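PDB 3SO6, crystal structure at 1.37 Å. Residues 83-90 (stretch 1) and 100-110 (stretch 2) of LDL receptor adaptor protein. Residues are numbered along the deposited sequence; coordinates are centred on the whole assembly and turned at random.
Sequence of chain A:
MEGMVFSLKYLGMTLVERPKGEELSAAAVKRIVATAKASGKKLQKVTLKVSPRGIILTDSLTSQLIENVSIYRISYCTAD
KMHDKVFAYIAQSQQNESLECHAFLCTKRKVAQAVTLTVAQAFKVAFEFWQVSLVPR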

# COMPACT_ATOMS: atom_id res chain seq x y z
N HIS A 83 5.41 -3.68 -14.12
CA HIS A 83 5.84 -4.79 -13.23
C HIS A 83 4.54 -5.33 -12.66
O HIS A 83 4.11 -4.95 -11.55
CB HIS A 83 6.78 -4.26 -12.15
CG HIS A 83 8.07 -3.77 -12.71
ND1 HIS A 83 9.07 -4.64 -13.13
CD2 HIS A 83 8.54 -2.51 -12.94
CE1 HIS A 83 10.10 -3.93 -13.60
NE2 HIS A 83 9.77 -2.65 -13.55
N ASP A 84 3.83 -6.11 -13.47
CA ASP A 84 2.42 -6.40 -13.20
C ASP A 84 2.16 -7.38 -12.06
O ASP A 84 0.98 -7.55 -11.67
CB ASP A 84 1.67 -6.73 -14.46
CG ASP A 84 2.04 -8.10 -15.05
OD1 ASP A 84 2.85 -8.86 -14.48
OD2 ASP A 84 1.45 -8.43 -16.08
N LYS A 85 3.22 -7.94 -11.45
CA LYS A 85 3.00 -8.71 -10.20
C LYS A 85 3.14 -7.82 -8.99
O LYS A 85 3.07 -8.33 -7.84
CB LYS A 85 3.97 -9.89 -10.08
CG LYS A 85 3.77 -10.88 -11.22
CD LYS A 85 4.93 -11.92 -11.25
CE LYS A 85 4.97 -12.76 -12.52
NZ LYS A 85 6.11 -13.74 -12.38
N VAL A 86 3.32 -6.50 -9.18
CA VAL A 86 3.62 -5.62 -7.98
C VAL A 86 2.39 -4.81 -7.60
O VAL A 86 1.77 -4.20 -8.46
CB VAL A 86 4.82 -4.69 -8.29
CG1 VAL A 86 5.06 -3.69 -7.16
CG2 VAL A 86 6.08 -5.54 -8.61
N PHE A 87 2.09 -4.90 -6.31
CA PHE A 87 1.15 -3.98 -5.68
C PHE A 87 1.97 -2.93 -4.90
O PHE A 87 2.96 -3.31 -4.22
CB PHE A 87 0.29 -4.78 -4.70
CG PHE A 87 -0.41 -3.86 -3.71
CD1 PHE A 87 -1.49 -3.05 -4.10
CD2 PHE A 87 0.05 -3.77 -2.38
CE1 PHE A 87 -2.09 -2.16 -3.20
CE2 PHE A 87 -0.50 -2.82 -1.53
CZ PHE A 87 -1.57 -2.04 -1.91
N ALA A 88 1.57 -1.67 -4.95
CA ALA A 88 2.28 -0.67 -4.16
C ALA A 88 1.28 0.33 -3.61
O ALA A 88 0.18 0.60 -4.20
CB ALA A 88 3.41 0.03 -4.97
N TYR A 89 1.66 0.96 -2.52
CA TYR A 89 0.91 2.15 -2.03
C TYR A 89 1.80 3.30 -1.77
O TYR A 89 3.04 3.09 -1.61
CB TYR A 89 0.03 1.79 -0.81
CG TYR A 89 0.79 1.45 0.45
CD1 TYR A 89 1.28 2.49 1.26
CD2 TYR A 89 1.12 0.14 0.78
CE1 TYR A 89 2.01 2.24 2.38
CE2 TYR A 89 1.88 -0.16 1.99
CZ TYR A 89 2.30 0.93 2.75
OH TYR A 89 3.05 0.67 3.88
N ILE A 90 1.26 4.51 -1.75
CA ILE A 90 2.03 5.69 -1.33
C ILE A 90 1.38 6.11 0.03
O ILE A 90 0.13 6.23 0.10
CB ILE A 90 1.97 6.81 -2.35
CG1 ILE A 90 2.61 6.33 -3.68
CG2 ILE A 90 2.70 8.03 -1.86
CD1 ILE A 90 2.48 7.30 -4.86
N GLU A 100 6.19 8.13 1.09
CA GLU A 100 6.92 6.91 0.80
C GLU A 100 6.08 5.97 -0.08
O GLU A 100 4.89 5.72 0.24
CB GLU A 100 7.22 6.10 2.08
CG GLU A 100 7.95 6.98 3.20
CD GLU A 100 8.05 6.23 4.52
OE1 GLU A 100 7.21 5.31 4.82
OE2 GLU A 100 8.91 6.61 5.35
N CYS A 101 6.69 5.36 -1.11
CA CYS A 101 6.05 4.32 -1.87
C CYS A 101 6.62 3.00 -1.37
O CYS A 101 7.86 2.81 -1.40
CB CYS A 101 6.32 4.53 -3.38
SG CYS A 101 5.55 3.26 -4.38
N HIS A 102 5.70 2.12 -0.97
CA HIS A 102 6.07 0.79 -0.51
C HIS A 102 5.52 -0.28 -1.48
O HIS A 102 4.33 -0.23 -1.85
CB HIS A 102 5.50 0.48 0.88
CG HIS A 102 6.07 1.34 1.97
ND1 HIS A 102 7.07 0.92 2.82
CD2 HIS A 102 5.80 2.63 2.31
CE1 HIS A 102 7.35 1.88 3.68
NE2 HIS A 102 6.63 2.95 3.37
N ALA A 103 6.40 -1.17 -1.98
CA ALA A 103 6.04 -2.11 -3.02
C ALA A 103 6.17 -3.55 -2.57
O ALA A 103 7.10 -3.89 -1.81
CB ALA A 103 6.86 -1.86 -4.29
N PHE A 104 5.22 -4.38 -3.05
CA PHE A 104 5.14 -5.76 -2.66
C PHE A 104 5.01 -6.62 -3.89
O PHE A 104 4.25 -6.32 -4.84
CB PHE A 104 3.88 -5.97 -1.77
CG PHE A 104 3.89 -5.08 -0.55
CD1 PHE A 104 3.51 -3.74 -0.64
CD2 PHE A 104 4.37 -5.59 0.71
CE1 PHE A 104 3.59 -2.92 0.51
CE2 PHE A 104 4.44 -4.75 1.83
CZ PHE A 104 4.07 -3.42 1.69
N LEU A 105 5.72 -7.74 -3.89
CA LEU A 105 5.70 -8.67 -5.00
C LEU A 105 4.66 -9.78 -4.67
O LEU A 105 4.68 -10.38 -3.56
CB LEU A 105 7.05 -9.33 -5.13
CG LEU A 105 7.13 -10.33 -6.29
CD1 LEU A 105 7.11 -9.67 -7.67
CD2 LEU A 105 8.50 -11.05 -6.21
N CYS A 106 3.74 -9.98 -5.62
CA CYS A 106 2.70 -10.99 -5.52
C CYS A 106 3.15 -12.15 -6.40
O CYS A 106 3.99 -12.03 -7.30
CB CYS A 106 1.36 -10.42 -6.00
SG CYS A 106 0.92 -8.89 -5.10
N THR A 107 2.50 -13.29 -6.23
CA THR A 107 2.77 -14.43 -7.14
C THR A 107 2.33 -14.23 -8.55
O THR A 107 2.96 -14.81 -9.51
CB THR A 107 2.16 -15.75 -6.57
OG1 THR A 107 0.78 -15.48 -6.26
CG2 THR A 107 2.83 -16.07 -5.27
N LYS A 108 1.26 -13.50 -8.74
CA LYS A 108 0.58 -13.39 -10.04
C LYS A 108 -0.03 -11.99 -10.19
O LYS A 108 -0.34 -11.36 -9.18
CB LYS A 108 -0.59 -14.40 -10.09
CG LYS A 108 -0.13 -15.93 -10.14
CD LYS A 108 -1.33 -16.81 -10.40
CE LYS A 108 -1.18 -18.27 -9.84
NZ LYS A 108 -2.25 -19.17 -10.41
N ARG A 109 -0.17 -11.55 -11.44
CA ARG A 109 -0.80 -10.31 -11.75
C ARG A 109 -2.19 -10.28 -11.09
O ARG A 109 -2.63 -9.24 -10.60
CB ARG A 109 -0.89 -10.18 -13.25
CG ARG A 109 -1.76 -9.07 -13.73
CD ARG A 109 -1.86 -9.23 -15.22
NE ARG A 109 -2.30 -8.00 -15.84
CZ ARG A 109 -3.01 -7.98 -16.96
NH1 ARG A 109 -3.32 -9.13 -17.51
N LYS A 110 -2.94 -11.40 -11.10
CA LYS A 110 -4.25 -11.43 -10.53
C LYS A 110 -4.26 -11.10 -9.05
O LYS A 110 -5.24 -10.51 -8.52
CB LYS A 110 -5.05 -12.70 -10.92
CG LYS A 110 -4.62 -13.96 -10.14
CD LYS A 110 -5.64 -15.19 -10.17
CE LYS A 110 -4.98 -16.54 -9.80
NZ LYS A 110 -3.66 -16.40 -9.00
O HOH W 1 5.69 -15.48 -10.01

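What satisfies the backbone polar groups where the two strands meet? Residues 86-90 and 100-105 run antiparallel, and two residue pairs carry the hydrogen bonds. Phe 87 N donates to Phe 104 O at 3.0 Å, and Phe 104 N returns the bond to Phe 87 O at 2.8 Å. Two residues along, Tyr 89 N donates to His 102 O at 3.0 Å and His 102 N to Tyr 89 O at 2.9 Å. Both partners of each pair are thus satisfied at N and O alike. Beyond the last strand residue, Cys 106 N donates to Lys 85 O at 2.8 Å, extending the ladder by one bond.

What do the residues between these pairs contribute? Val 86, Ala 88 and Ile 90 face Leu 105, Ala 103 and Cys 101 as non-hydrogen-bonded pairs, so their amide groups do not bond across this contact. Four of their alpha carbons, Val 86, Ala 88, Ala 103 and Cys 101, add weaker CA-H...O contacts to carbonyls already hydrogen-bonded, and Ile 90 CA adds one to Glu 100 O at 3.3 Å: Ala 88 CA lies 3.1 Å from His 102 O, and Cys 101 CA lies 3.3 Å from Tyr 89 O. The side chains of these residues share one face of the sheet and meet at van der Waals distance; Ala 88 CB is 4.0 Å from Ala 103 CB and 3.9 Å from Cys 101 SG.

How are the polar groups of the aromatic face accommodated? His 102 NE2 donates to Glu 100 OE1 at 2.8 Å, within its own strand, while ND1 is bonded elsewhere in the structure, so both ring nitrogens are satisfied. The Tyr 89 and His 102 planes are near parallel but slid apart, with little overlap. That offset places Tyr 89 OH over the imidazole face, 3.6 Å from His 102 CG, and His 102 CB over the phenol ring, 4.1 Å from its centroid. Tyr 89 CE2 also reaches the edge of the Phe 104 ring, 3.6 Å from Phe 104 CE1.

What holds the end of the contact, where the strands give way to turn and helix? A type I turn spans His 83 to Val 86, closed by Val 86 N donating to His 83 O at 2.9 Å. Asp 84 forms a long salt bridge, OD2 to Arg 109 NE at 3.8 Å, and its carbonyl O receives a CA-H...O contact from Arg 109 CA at 3.3 Å. A water links the stretches here, accepting from Lys 85 NZ at 3.0 Å and donating to Thr 107 O at 2.9 Å.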